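Local coordinates for mandelate racemase/muconate lactonizing enzyme family protein (Bradyrhizobium sp. ORS 278, PDB 3TOY), which belongs to the mandelate racemase/muconate lactonizing enzyme branch of the enolase superfamily and binds a calcium ion through three acidic side chains in its barrel domain, at residues L59-V62 with V68-H71; A133-L138 with G299-W304; A186-G191 with W243-V248; G205-L210 with I214-D219; E271-P276 with A280-A285. One frame throughout, in Å; residues are numbered along the deposited sequence.

Contact 1: residues L59-V62 with V68-H71; sequences LIDV and VTGH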
# COMPACT_ATOMS: atom_id res chain seq x y z
N LEU A 59 -3.37 47.19 6.80
CA LEU A 59 -4.80 47.44 6.95
C LEU A 59 -5.38 47.72 5.58
O LEU A 59 -4.88 48.58 4.85
CB LEU A 59 -5.04 48.64 7.89
CG LEU A 59 -4.21 48.64 9.17
CD1 LEU A 59 -4.52 49.88 10.04
CD2 LEU A 59 -4.46 47.34 9.98
N ILE A 60 -6.42 46.98 5.23
CA ILE A 60 -6.92 46.94 3.87
C ILE A 60 -8.31 47.52 3.85
O ILE A 60 -9.16 47.16 4.67
CB ILE A 60 -6.96 45.46 3.33
CG1 ILE A 60 -5.54 44.87 3.31
CG2 ILE A 60 -7.67 45.36 2.00
CD1 ILE A 60 -5.45 43.38 2.81
N ASP A 61 -8.54 48.44 2.91
CA ASP A 61 -9.85 49.04 2.71
C ASP A 61 -10.30 48.84 1.29
O ASP A 61 -9.60 49.20 0.34
CB ASP A 61 -9.81 50.54 3.02
CG ASP A 61 -9.39 50.82 4.44
OD1 ASP A 61 -9.99 50.25 5.37
OD2 ASP A 61 -8.44 51.61 4.64
N VAL A 62 -11.49 48.29 1.12
CA VAL A 62 -12.03 48.10 -0.20
C VAL A 62 -13.29 48.95 -0.33
O VAL A 62 -14.33 48.62 0.23
CB VAL A 62 -12.37 46.61 -0.48
CG1 VAL A 62 -13.06 46.47 -1.85
CG2 VAL A 62 -11.09 45.74 -0.42
N VAL A 68 -20.32 51.68 1.49
CA VAL A 68 -19.61 50.82 2.42
C VAL A 68 -18.17 50.58 1.98
O VAL A 68 -17.90 50.41 0.79
CB VAL A 68 -20.29 49.44 2.58
CG1 VAL A 68 -19.26 48.41 3.07
CG2 VAL A 68 -21.48 49.53 3.52
N THR A 69 -17.27 50.56 2.96
CA THR A 69 -15.89 50.18 2.73
C THR A 69 -15.55 48.92 3.54
O THR A 69 -15.62 48.93 4.78
CB THR A 69 -14.93 51.33 3.06
OG1 THR A 69 -15.20 52.42 2.17
CG2 THR A 69 -13.47 50.91 2.89
N GLY A 70 -15.19 47.85 2.84
CA GLY A 70 -14.79 46.60 3.49
C GLY A 70 -13.40 46.73 4.09
O GLY A 70 -12.53 47.38 3.51
N HIS A 71 -13.19 46.12 5.25
CA HIS A 71 -11.92 46.19 5.91
C HIS A 71 -11.41 44.77 6.22
O HIS A 71 -12.20 43.87 6.46
CB HIS A 71 -12.06 46.90 7.26
CG HIS A 71 -12.72 48.24 7.19
ND1 HIS A 71 -12.08 49.36 6.70
CD2 HIS A 71 -13.95 48.65 7.58
CE1 HIS A 71 -12.89 50.40 6.77
NE2 HIS A 71 -14.03 50.00 7.31

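Contact 2: residues A133-L138 with G299-W304; sequences AFWDAL and GGITGW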
# COMPACT_ATOMS: atom_id res chain seq x y z
N ALA A 133 -11.77 41.28 3.18
CA ALA A 133 -12.37 42.61 3.06
C ALA A 133 -13.64 42.56 2.20
O ALA A 133 -14.61 43.26 2.50
CB ALA A 133 -11.37 43.61 2.53
N PHE A 134 -13.67 41.72 1.16
CA PHE A 134 -14.90 41.60 0.37
C PHE A 134 -16.07 41.08 1.20
O PHE A 134 -17.20 41.56 1.11
CB PHE A 134 -14.79 40.69 -0.86
CG PHE A 134 -13.67 41.02 -1.80
CD1 PHE A 134 -13.29 42.33 -2.06
CD2 PHE A 134 -13.02 39.98 -2.48
CE1 PHE A 134 -12.25 42.60 -2.95
CE2 PHE A 134 -11.99 40.25 -3.36
CZ PHE A 134 -11.61 41.56 -3.61
N TRP A 135 -15.83 40.02 1.97
CA TRP A 135 -16.89 39.46 2.78
C TRP A 135 -17.31 40.46 3.85
O TRP A 135 -18.49 40.55 4.23
CB TRP A 135 -16.43 38.14 3.43
CG TRP A 135 -16.57 36.94 2.52
CD1 TRP A 135 -15.57 36.34 1.80
CD2 TRP A 135 -17.77 36.21 2.23
NE1 TRP A 135 -16.09 35.27 1.08
CE2 TRP A 135 -17.43 35.17 1.34
CE3 TRP A 135 -19.10 36.34 2.65
CZ2 TRP A 135 -18.38 34.28 0.84
CZ3 TRP A 135 -20.04 35.46 2.14
CH2 TRP A 135 -19.67 34.43 1.26
N ASP A 136 -16.34 41.18 4.39
CA ASP A 136 -16.63 42.18 5.41
C ASP A 136 -17.61 43.19 4.84
O ASP A 136 -18.57 43.59 5.50
CB ASP A 136 -15.36 42.91 5.83
CG ASP A 136 -15.66 44.07 6.75
OD1 ASP A 136 -16.08 43.82 7.89
OD2 ASP A 136 -15.50 45.24 6.33
N ALA A 137 -17.36 43.60 3.60
CA ALA A 137 -18.21 44.57 2.93
C ALA A 137 -19.61 44.02 2.72
O ALA A 137 -20.59 44.71 2.96
CB ALA A 137 -17.60 45.03 1.61
N LEU A 138 -19.71 42.76 2.29
CA LEU A 138 -21.01 42.14 2.11
C LEU A 138 -21.79 42.15 3.43
O LEU A 138 -23.00 42.40 3.46
CB LEU A 138 -20.87 40.71 1.59
CG LEU A 138 -20.54 40.49 0.11
CD1 LEU A 138 -20.43 38.98 -0.15
CD2 LEU A 138 -21.57 41.13 -0.82
N GLY A 299 -6.48 31.51 1.79
CA GLY A 299 -7.42 32.07 0.78
C GLY A 299 -8.61 32.81 1.38
O GLY A 299 -9.70 32.82 0.80
N GLY A 300 -8.41 33.40 2.56
CA GLY A 300 -9.44 34.18 3.25
C GLY A 300 -10.62 33.33 3.67
O GLY A 300 -10.49 32.12 3.87
N ILE A 301 -11.77 33.97 3.81
CA ILE A 301 -13.01 33.30 4.16
C ILE A 301 -13.35 32.24 3.12
O ILE A 301 -13.75 31.12 3.47
CB ILE A 301 -14.17 34.32 4.24
CG1 ILE A 301 -13.86 35.43 5.27
CG2 ILE A 301 -15.47 33.62 4.55
CD1 ILE A 301 -13.41 34.94 6.58
N THR A 302 -13.22 32.60 1.84
CA THR A 302 -13.63 31.75 0.75
C THR A 302 -12.81 30.42 0.78
O THR A 302 -13.38 29.32 0.68
CB THR A 302 -13.48 32.47 -0.61
OG1 THR A 302 -14.36 33.61 -0.62
CG2 THR A 302 -13.86 31.54 -1.77
N GLY A 303 -11.50 30.56 0.92
CA GLY A 303 -10.57 29.41 1.01
C GLY A 303 -10.82 28.59 2.29
O GLY A 303 -10.83 27.34 2.26
N TRP A 304 -11.04 29.28 3.41
CA TRP A 304 -11.34 28.60 4.69
C TRP A 304 -12.51 27.64 4.57
O TRP A 304 -12.44 26.49 5.06
CB TRP A 304 -11.65 29.63 5.80
CG TRP A 304 -12.01 29.02 7.10
CD1 TRP A 304 -13.17 28.42 7.42
CD2 TRP A 304 -11.18 28.94 8.27
NE1 TRP A 304 -13.13 27.96 8.71
CE2 TRP A 304 -11.91 28.26 9.25
CE3 TRP A 304 -9.88 29.36 8.56
CZ2 TRP A 304 -11.41 28.00 10.52
CZ3 TRP A 304 -9.37 29.09 9.81
CH2 TRP A 304 -10.14 28.43 10.78

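Contact 3: residues A186-G191 with W243-V248; sequences AIKSKG and WIEEPV. With CA (calcium ion), chain E; ACT (acetate ion), chain F.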
# COMPACT_ATOMS: atom_id res chain seq x y z
N ALA A 186 -6.99 27.17 28.53
CA ALA A 186 -5.98 26.60 27.65
C ALA A 186 -4.93 27.67 27.35
O ALA A 186 -5.28 28.82 27.09
CB ALA A 186 -6.64 26.10 26.35
N ILE A 187 -3.65 27.28 27.41
CA ILE A 187 -2.49 28.15 27.22
C ILE A 187 -1.51 27.50 26.24
O ILE A 187 -1.21 26.32 26.38
CB ILE A 187 -1.71 28.32 28.55
CG1 ILE A 187 -2.61 28.94 29.63
CG2 ILE A 187 -0.51 29.20 28.35
CD1 ILE A 187 -3.04 30.35 29.29
N LYS A 188 -0.99 28.27 25.29
CA LYS A 188 0.07 27.77 24.40
C LYS A 188 1.37 28.51 24.65
O LYS A 188 1.37 29.74 24.82
CB LYS A 188 -0.31 27.90 22.93
CG LYS A 188 0.75 27.30 21.96
CD LYS A 188 0.16 27.14 20.57
CE LYS A 188 0.14 28.45 19.80
NZ LYS A 188 -0.43 28.29 18.44
N SER A 189 2.47 27.77 24.69
CA SER A 189 3.78 28.39 24.76
C SER A 189 4.72 27.83 23.67
O SER A 189 4.29 26.99 22.86
CB SER A 189 4.38 28.18 26.14
OG SER A 189 5.53 29.01 26.30
N LYS A 190 5.96 28.31 23.64
CA LYS A 190 6.91 27.98 22.56
C LYS A 190 8.06 27.12 23.03
O LYS A 190 8.55 27.24 24.16
CB LYS A 190 7.51 29.24 21.93
CG LYS A 190 6.55 30.34 21.55
CD LYS A 190 5.63 29.93 20.44
CE LYS A 190 5.30 31.10 19.52
NZ LYS A 190 4.10 30.70 18.71
N GLY A 191 8.54 26.27 22.12
CA GLY A 191 9.73 25.48 22.39
C GLY A 191 10.69 25.42 21.23
O GLY A 191 10.47 26.03 20.18
N TRP A 243 -1.51 19.39 22.22
CA TRP A 243 -0.92 19.21 20.87
C TRP A 243 0.50 19.72 20.80
O TRP A 243 0.94 20.52 21.66
CB TRP A 243 -1.82 19.83 19.78
CG TRP A 243 -1.82 21.36 19.61
CD1 TRP A 243 -0.74 22.20 19.50
CD2 TRP A 243 -2.98 22.18 19.43
NE1 TRP A 243 -1.17 23.50 19.28
CE2 TRP A 243 -2.54 23.50 19.23
CE3 TRP A 243 -4.36 21.91 19.42
CZ2 TRP A 243 -3.43 24.55 19.04
CZ3 TRP A 243 -5.24 22.96 19.24
CH2 TRP A 243 -4.77 24.26 19.04
N ILE A 244 1.24 19.19 19.82
CA ILE A 244 2.57 19.69 19.47
C ILE A 244 2.43 20.36 18.12
O ILE A 244 2.01 19.70 17.15
CB ILE A 244 3.55 18.53 19.31
CG1 ILE A 244 3.64 17.76 20.64
CG2 ILE A 244 4.91 19.06 18.85
CD1 ILE A 244 4.41 18.51 21.76
N GLU A 245 2.85 21.62 18.01
CA GLU A 245 2.54 22.41 16.83
C GLU A 245 3.80 22.65 15.98
O GLU A 245 4.86 22.98 16.52
CB GLU A 245 1.91 23.73 17.29
CG GLU A 245 1.51 24.69 16.21
CD GLU A 245 0.75 25.87 16.82
OE1 GLU A 245 -0.08 25.62 17.73
OE2 GLU A 245 0.98 27.02 16.37
N GLU A 246 3.67 22.45 14.66
CA GLU A 246 4.77 22.60 13.69
C GLU A 246 6.12 22.12 14.22
O GLU A 246 7.05 22.91 14.36
CB GLU A 246 4.87 24.05 13.20
CG GLU A 246 3.73 24.47 12.28
CD GLU A 246 4.04 25.76 11.52
OE1 GLU A 246 4.49 26.73 12.17
OE2 GLU A 246 3.87 25.81 10.29
N PRO A 247 6.25 20.81 14.49
CA PRO A 247 7.52 20.30 15.00
C PRO A 247 8.66 20.48 14.00
O PRO A 247 9.80 20.62 14.42
CB PRO A 247 7.26 18.80 15.21
CG PRO A 247 6.07 18.51 14.33
CD PRO A 247 5.24 19.75 14.37
N VAL A 248 8.34 20.48 12.71
CA VAL A 248 9.37 20.57 11.67
C VAL A 248 8.95 21.58 10.62
O VAL A 248 7.85 22.10 10.70
CB VAL A 248 9.63 19.16 11.05
CG1 VAL A 248 9.81 18.13 12.20
CG2 VAL A 248 8.47 18.72 10.17
CA CA E . 2.31 28.72 15.53
C ACT F . 3.41 31.99 15.35
O ACT F . 2.26 32.49 15.47
OXT ACT F . 3.57 30.84 15.81
CH3 ACT F . 4.55 32.73 14.69
O HOH W 1 0.89 30.43 16.57
O HOH W 2 3.86 27.27 14.72

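Contact 4: residues G205-L210 with I214-D219; sequences GLRALL and IALMLD. With CA (calcium ion), chain E; P4C (O-acetaldehydyl-hexaethylene glycol), chain R.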
# COMPACT_ATOMS: atom_id res chain seq x y z
N GLY A 205 7.34 23.24 34.67
CA GLY A 205 7.06 24.41 35.49
C GLY A 205 5.64 24.90 35.25
O GLY A 205 4.89 25.18 36.19
N LEU A 206 5.27 25.00 33.98
CA LEU A 206 3.92 25.46 33.64
C LEU A 206 2.84 24.54 34.17
O LEU A 206 1.82 25.00 34.69
CB LEU A 206 3.76 25.67 32.13
CG LEU A 206 4.49 26.87 31.54
CD1 LEU A 206 4.48 26.80 30.01
CD2 LEU A 206 3.85 28.19 32.05
N ARG A 207 3.04 23.23 34.02
CA ARG A 207 2.05 22.23 34.44
C ARG A 207 1.91 22.23 35.97
O ARG A 207 0.82 21.98 36.50
CB ARG A 207 2.43 20.83 33.92
CG ARG A 207 1.49 19.69 34.30
CD ARG A 207 0.04 19.97 33.90
NE ARG A 207 -0.27 19.69 32.49
CZ ARG A 207 -1.32 20.21 31.85
NH1 ARG A 207 -2.12 21.06 32.47
NH2 ARG A 207 -1.55 19.89 30.57
N ALA A 208 3.01 22.50 36.67
CA ALA A 208 3.00 22.56 38.13
C ALA A 208 2.26 23.81 38.61
O ALA A 208 1.53 23.77 39.59
CB ALA A 208 4.42 22.53 38.69
N LEU A 209 2.45 24.92 37.90
CA LEU A 209 1.81 26.18 38.25
C LEU A 209 0.31 26.18 37.97
O LEU A 209 -0.49 26.58 38.82
CB LEU A 209 2.45 27.33 37.49
CG LEU A 209 1.60 28.60 37.52
CD1 LEU A 209 1.53 29.14 38.94
CD2 LEU A 209 2.16 29.64 36.57
N LEU A 210 -0.07 25.72 36.77
CA LEU A 210 -1.44 25.81 36.27
C LEU A 210 -2.32 24.65 36.71
O LEU A 210 -3.56 24.75 36.67
CB LEU A 210 -1.44 25.90 34.74
CG LEU A 210 -0.86 27.15 34.10
CD1 LEU A 210 -0.74 26.99 32.61
CD2 LEU A 210 -1.70 28.37 34.45
N ILE A 214 -5.89 22.83 33.17
CA ILE A 214 -5.67 23.82 32.13
C ILE A 214 -5.00 23.09 30.96
O ILE A 214 -4.04 22.36 31.16
CB ILE A 214 -4.79 24.99 32.62
CG1 ILE A 214 -5.45 25.72 33.78
CG2 ILE A 214 -4.53 25.97 31.48
CD1 ILE A 214 -6.83 26.33 33.43
N ALA A 215 -5.53 23.27 29.75
CA ALA A 215 -4.89 22.66 28.58
C ALA A 215 -3.59 23.43 28.26
O ALA A 215 -3.55 24.65 28.38
CB ALA A 215 -5.81 22.65 27.38
N LEU A 216 -2.54 22.69 27.90
CA LEU A 216 -1.26 23.29 27.52
C LEU A 216 -0.90 22.80 26.12
O LEU A 216 -0.93 21.60 25.87
CB LEU A 216 -0.15 22.83 28.46
CG LEU A 216 -0.05 23.41 29.85
CD1 LEU A 216 1.15 22.76 30.54
CD2 LEU A 216 0.12 24.91 29.76
N MET A 217 -0.57 23.73 25.23
CA MET A 217 -0.09 23.39 23.90
C MET A 217 1.35 23.83 23.78
O MET A 217 1.75 24.81 24.43
CB MET A 217 -0.93 24.09 22.83
CG MET A 217 -2.34 23.54 22.67
SD MET A 217 -3.48 24.21 23.90
CE MET A 217 -4.95 24.54 22.90
N LEU A 218 2.13 23.13 22.95
CA LEU A 218 3.54 23.50 22.75
C LEU A 218 3.85 23.71 21.27
O LEU A 218 3.60 22.82 20.46
CB LEU A 218 4.47 22.45 23.37
CG LEU A 218 5.98 22.65 23.22
CD1 LEU A 218 6.42 23.98 23.87
CD2 LEU A 218 6.78 21.47 23.84
N ASP A 219 4.37 24.89 20.92
CA ASP A 219 4.66 25.25 19.55
C ASP A 219 6.16 25.31 19.31
O ASP A 219 6.87 26.11 19.92
CB ASP A 219 3.98 26.59 19.25
CG ASP A 219 4.14 27.05 17.81
OD1 ASP A 219 4.77 26.36 16.99
OD2 ASP A 219 3.58 28.12 17.49
CA CA E . 2.31 28.72 15.53
O1 P4C R . -10.87 16.05 19.33
C2 P4C R . -11.12 17.46 19.33
C3 P4C R . -12.42 17.79 20.05
O4 P4C R . -12.80 19.11 19.65
C5 P4C R . -13.99 19.60 20.28
C6 P4C R . -13.84 21.09 20.63
O7 P4C R . -13.11 21.21 21.85
C8 P4C R . -12.73 22.54 22.24
C9 P4C R . -13.01 22.70 23.75
O10 P4C R . -11.88 22.44 24.59
C11 P4C R . -12.24 21.99 25.91
C12 P4C R . -12.47 20.47 25.95
O13 P4C R . -11.65 19.83 26.93
C14 P4C R . -11.45 18.43 26.70
C15 P4C R . -10.15 18.13 25.94
O16 P4C R . -9.15 17.50 26.75
C17 P4C R . -7.81 17.66 26.25
C18 P4C R . -6.75 17.41 27.33
O19 P4C R . -6.50 18.60 28.09
C20 P4C R . -6.04 18.34 29.42
C21 P4C R . -6.22 19.57 30.31
O22 P4C R . -7.60 19.76 30.65
O HOH W 3 -3.28 19.82 27.83
O HOH W 2 3.86 27.27 14.72
O HOH W 1 0.89 30.43 16.57

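Contact 5: residues E271-P276 with A280-A285; sequences ENWWFP and AEAIAA. With CA (calcium ion), chain E.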
# COMPACT_ATOMS: atom_id res chain seq x y z
N GLU A 271 -0.69 26.50 9.78
CA GLU A 271 -0.76 27.98 9.76
C GLU A 271 0.07 28.56 8.63
O GLU A 271 -0.06 29.74 8.31
CB GLU A 271 -0.30 28.57 11.09
CG GLU A 271 1.23 28.58 11.29
CD GLU A 271 1.59 28.77 12.75
OE1 GLU A 271 1.07 28.01 13.59
OE2 GLU A 271 2.40 29.66 13.07
N ASN A 272 0.95 27.76 8.04
CA ASN A 272 1.78 28.24 6.96
C ASN A 272 1.53 27.62 5.58
O ASN A 272 2.25 27.93 4.61
CB ASN A 272 3.27 28.16 7.36
CG ASN A 272 3.59 29.14 8.47
OD1 ASN A 272 3.21 30.29 8.36
ND2 ASN A 272 4.21 28.67 9.55
N TRP A 273 0.50 26.77 5.46
CA TRP A 273 0.17 26.15 4.19
C TRP A 273 -0.71 27.06 3.33
O TRP A 273 -1.48 27.90 3.84
CB TRP A 273 -0.51 24.78 4.39
CG TRP A 273 0.33 23.81 5.18
CD1 TRP A 273 1.69 23.80 5.27
CD2 TRP A 273 -0.13 22.68 5.94
NE1 TRP A 273 2.11 22.76 6.08
CE2 TRP A 273 1.01 22.05 6.49
CE3 TRP A 273 -1.40 22.14 6.22
CZ2 TRP A 273 0.92 20.93 7.32
CZ3 TRP A 273 -1.48 21.00 7.06
CH2 TRP A 273 -0.33 20.43 7.59
N TRP A 274 -0.59 26.90 2.03
CA TRP A 274 -1.18 27.85 1.06
C TRP A 274 -2.43 27.31 0.39
O TRP A 274 -2.35 26.35 -0.38
CB TRP A 274 -0.12 28.22 -0.01
CG TRP A 274 1.05 28.92 0.61
CD1 TRP A 274 2.28 28.41 0.87
CD2 TRP A 274 1.07 30.29 1.09
NE1 TRP A 274 3.07 29.37 1.50
CE2 TRP A 274 2.34 30.53 1.62
CE3 TRP A 274 0.11 31.31 1.12
CZ2 TRP A 274 2.70 31.76 2.19
CZ3 TRP A 274 0.46 32.56 1.68
CH2 TRP A 274 1.75 32.76 2.20
N PHE A 275 -3.57 27.95 0.66
CA PHE A 275 -4.81 27.75 -0.09
C PHE A 275 -5.41 26.36 0.07
O PHE A 275 -4.79 25.49 0.69
CB PHE A 275 -4.63 28.10 -1.57
CG PHE A 275 -4.43 29.57 -1.79
CD1 PHE A 275 -5.52 30.42 -1.84
CD2 PHE A 275 -3.15 30.10 -1.89
CE1 PHE A 275 -5.35 31.80 -2.03
CE2 PHE A 275 -2.95 31.46 -2.06
CZ PHE A 275 -4.06 32.31 -2.13
N PRO A 276 -6.63 26.17 -0.45
CA PRO A 276 -7.24 24.85 -0.25
C PRO A 276 -6.36 23.72 -0.79
O PRO A 276 -6.32 22.63 -0.18
CB PRO A 276 -8.56 24.96 -1.02
CG PRO A 276 -8.96 26.44 -0.72
CD PRO A 276 -7.63 27.18 -0.87
N ALA A 280 -5.14 20.24 0.88
CA ALA A 280 -5.44 18.92 0.27
C ALA A 280 -4.20 18.03 0.18
O ALA A 280 -4.26 16.83 0.50
CB ALA A 280 -6.11 19.05 -1.13
N GLU A 281 -3.07 18.59 -0.25
CA GLU A 281 -1.82 17.81 -0.27
C GLU A 281 -1.31 17.41 1.13
O GLU A 281 -0.82 16.26 1.33
CB GLU A 281 -0.70 18.53 -1.04
CG GLU A 281 -1.03 18.81 -2.54
CD GLU A 281 -1.38 17.55 -3.35
OE1 GLU A 281 -1.04 16.41 -2.95
OE2 GLU A 281 -2.00 17.70 -4.42
N ALA A 282 -1.39 18.31 2.09
CA ALA A 282 -1.02 17.97 3.47
C ALA A 282 -1.86 16.83 4.03
O ALA A 282 -1.34 15.94 4.70
CB ALA A 282 -1.11 19.20 4.40
N ILE A 283 -3.15 16.86 3.76
CA ILE A 283 -4.08 15.83 4.26
C ILE A 283 -3.81 14.52 3.53
O ILE A 283 -3.85 13.44 4.15
CB ILE A 283 -5.54 16.28 4.10
CG1 ILE A 283 -5.82 17.42 5.09
CG2 ILE A 283 -6.51 15.13 4.32
CD1 ILE A 283 -7.18 18.17 4.89
N ALA A 284 -3.53 14.61 2.24
CA ALA A 284 -3.22 13.42 1.45
C ALA A 284 -1.94 12.77 1.97
O ALA A 284 -1.83 11.58 1.99
CB ALA A 284 -3.06 13.77 -0.02
N ALA A 285 -0.97 13.57 2.40
CA ALA A 285 0.24 13.03 2.98
C ALA A 285 0.07 12.55 4.44
O ALA A 285 0.95 11.88 4.97
CB ALA A 285 1.37 14.05 2.89
CA CA E . 2.31 28.72 15.53
O HOH W 2 3.86 27.27 14.72
O HOH W 1 0.89 30.43 16.57

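Contact 1: residues L59-V62 with V68-H71
Asp-61 and His-71 form the polar link of this antiparallel pairing, facing each other on one side of the sheet as a non-hydrogen-bonded pair. His-71 ND1 donates to Asp-61 OD1 over 2.6 Å, and the oxygen lies in the plane of the imidazole, at its edge. The carboxylate stands almost perpendicular to the ring, the two planes 88° apart, and ND1 meets OD1 nearly along its C-O bond. With CG beside the backbone N in both residues (chi1 -60° and -53°), the two groups rise from the same face and converge. The backbone bonds centre on Val-62 and Gly-70: Val-62 N reaches Gly-70 O at 2.8 Å, and Gly-70 N returns to Val-62 O at 2.9 Å. Softer CA-H...O contacts flank them, among them His-71 CA to Ile-60 O at 3.2 Å. Apolar packing is modest on the Asp-61 face, where Thr-69 CG2 touches Asp-61 CB at 3.7 Å. On the other face, Val-62 presses on Ala-133 of helix 122-142, and Gly-70, with no side chain, leaves that helix close to the strand. Asp-61 OD1 takes a second hydrogen bond from Trp-372 NE1. Two donors thus grip one oxygen, which holds the carboxylate's rotation; the short bond from ND1 is consistent with an imidazole polarised toward the positively charged form.

Contact 2: residues A133-L138 with G299-W304
Helix 122-142 and the first turn of helix 300-314 come together where the CA atoms of Trp-135 and Ile-301 lie 7.4 Å apart, and a single tryptophan spans most of the gap. The Trp-135 indole is used on its face and on its edge. Over the face stands Ile-301, whose CG2 sits 3.8 Å from the centroid of the five-membered ring of Trp-135, only 8° off the normal, a CH-pi contact. Ile-301 CB comes closer still to the ring atom Trp-135 CD1, at 3.5 Å. A beta-branched residue suits this place because CG2, anti to the backbone N, lies over the pyrrole ring while CB covers its rim. The opposite face of the indole is met by Leu-138 CD1, one turn further along the same helix, so the ring is held between two aliphatic side chains. At the edge, Trp-135 NE1 donates to Thr-302 OG1 over 2.9 Å in a nearly straight bond (173°), with the oxygen lying in the indole plane. Thr-302 OG1 is also hydrogen-bonded to Asp-131, on the same helix as Trp-135, so one small hydroxyl relays between a ring N-H and a carboxylate. Pro-103 packs on both Trp-135 and Thr-302, and Gly-151 of a second subunit packs on Trp-135. Gly-299 and Gly-300 have positive phi, a backbone course that glycine takes readily, as the chain enters helix 300-314. The contact is part of the interface between the N-terminal alpha+beta domain and the barrel domain, the two-domain architecture of the enolase superfamily.

Contact 3: residues A186-G191 with W243-V248
Lys-188 and Glu-245 meet in the metal site of the barrel, at the C-terminal ends of two strands flanking strand 215-219 in the parallel sheet. Lys-188 and Lys-190, with a serine between them, fit the KxK sequence familiar in this family. Strands 186-190 and 243-245 are too far apart to pair, the CA atoms of Lys-188 and Trp-243 being 9.3 Å apart, so long side chains must bridge the space. Lys-188 leaves its strand with CG anti to the backbone N (chi1 -177°) and bends at its third torsion, so that its chain crosses that of Glu-245 at about a right angle and brings NZ to the carboxylate. NZ makes a salt bridge to Glu-245 OE1 at 2.8 Å, on the syn lone pair, and a weak bond to OE2. The anti lone pair of the same OE1 receives Trp-243 NE1 at 2.8 Å, the oxygen tilted from the indole plane. Glu-245 OE2 binds the calcium ion at 2.3 Å, together with Asp-219, Glu-271, an acetate oxygen and two waters. Lys-188 NZ also donates to one of these waters, salt-bridges Glu-341 and hydrogen-bonds Tyr-160. Lys-190 NZ hydrogen-bonds OXT of the metal-bound acetate at 3.0 Å. Two donors thus hold OE1 and help to fix the rotation of the group, while OE2, touched weakly by Lys-188, is turned to the metal; the lysines probably offset negative charge there.

Contact 4: residues G205-L210 with I214-D219
The side chains of Arg-207 and Leu-216 run alongside each other head to tail, one from the helix and one from the strand of a beta-alpha-beta unit of the barrel. Segments 205-210 and 215-219 run nearly antiparallel (164°), with their axes 9.9 Å apart. The arginine chain, bent at its second and third torsions, folds back so that its guanidinium lies flat over the leucine: Leu-216 CD1 sits 3.7 Å above the centre of that plane. The edge does the polar work. Arg-207 NH1 points straight at Ile-214 O, 2.7 Å away, and the bond lies in both the guanidinium and the carbonyl plane. Further carbonyls, of Gly-211 and Tyr-239, accept from NH1 and NE, so a flat group with several N-H bonds suits a place where several backbone carbonyls converge. Beside it the contact turns aliphatic. Leu-210 and Ile-214 cross at about a right angle, their CB atoms 4.1 Å apart, and Leu-210 CD1 meets Leu-216 CD2 at 3.6 Å, a closer touch than the 4.2 Å between Leu-206 CB and Leu-216 CD1. These branched side chains fill the layer between helix and strand, while Ala-215 points the other way, into a pocket holding o-acetaldehydyl-hexaethylene glycol. The strand carries on to the metal site, where Asp-219 OD2 binds calcium at 2.4 Å and Asp-219 OD1 accepts from a calcium-bound water 2.6 Å away.

Contact 5: residues E271-P276 with A280-A285
Ala-282 packs its methyl group against Trp-273, joining the loop after barrel strand 267-269 to helix 275-285 in one beta-alpha unit. The methyl stands over a face of the indole: Ala-282 CB is 3.4 Å from the centroid of the six-membered ring, 20° off its normal, and so makes a CH-pi contact. It leans toward the rim, with Ala-282 CB only 3.2 Å from Trp-273 CZ3, a tight fit in which a small residue lets the helix approach the ring directly. Trp-273 is fixed further by a hydrogen bond from NE1 to Gln-250 O and by an edge-to-face meeting with Phe-279. Pro-276 contributes through its backbone. Its carbonyl O accepts from Ala-280 N at 2.9 Å, an ordinary i to i+4 helical bond, and also takes one from Gln-310 of the neighbouring helix 300-314. A proline is at home in the first turn of a helix, where its lack of an N-H costs no helical bond. At the other end of segment 271-276, Glu-271 grasps the calcium ion with both oxygens, OE1 at 2.4 Å and OE2 at 2.6 Å.

In the fold
Contact 1 closes first along the chain, within the N-terminal domain; contact 2 then ties that domain to the barrel and encloses contacts 3, 4 and 5 in its long loop, with contact 4 nested inside contact 3. Contacts 1 and 2 touch, their centres about 12 Å apart, through His-71 N and Asp-136 OD2. Contacts 3 and 4 share neighbouring strands of the parallel barrel sheet and lie about 11 Å apart, centre to centre. Contact 5 touches both contact 2, through Phe-275 and Gly-299, and contact 3. Contacts 3, 4 and 5 each supply one carboxylate to the same calcium ion, so the ends of successive barrel strands, and the loop after one of them, converge on a single site.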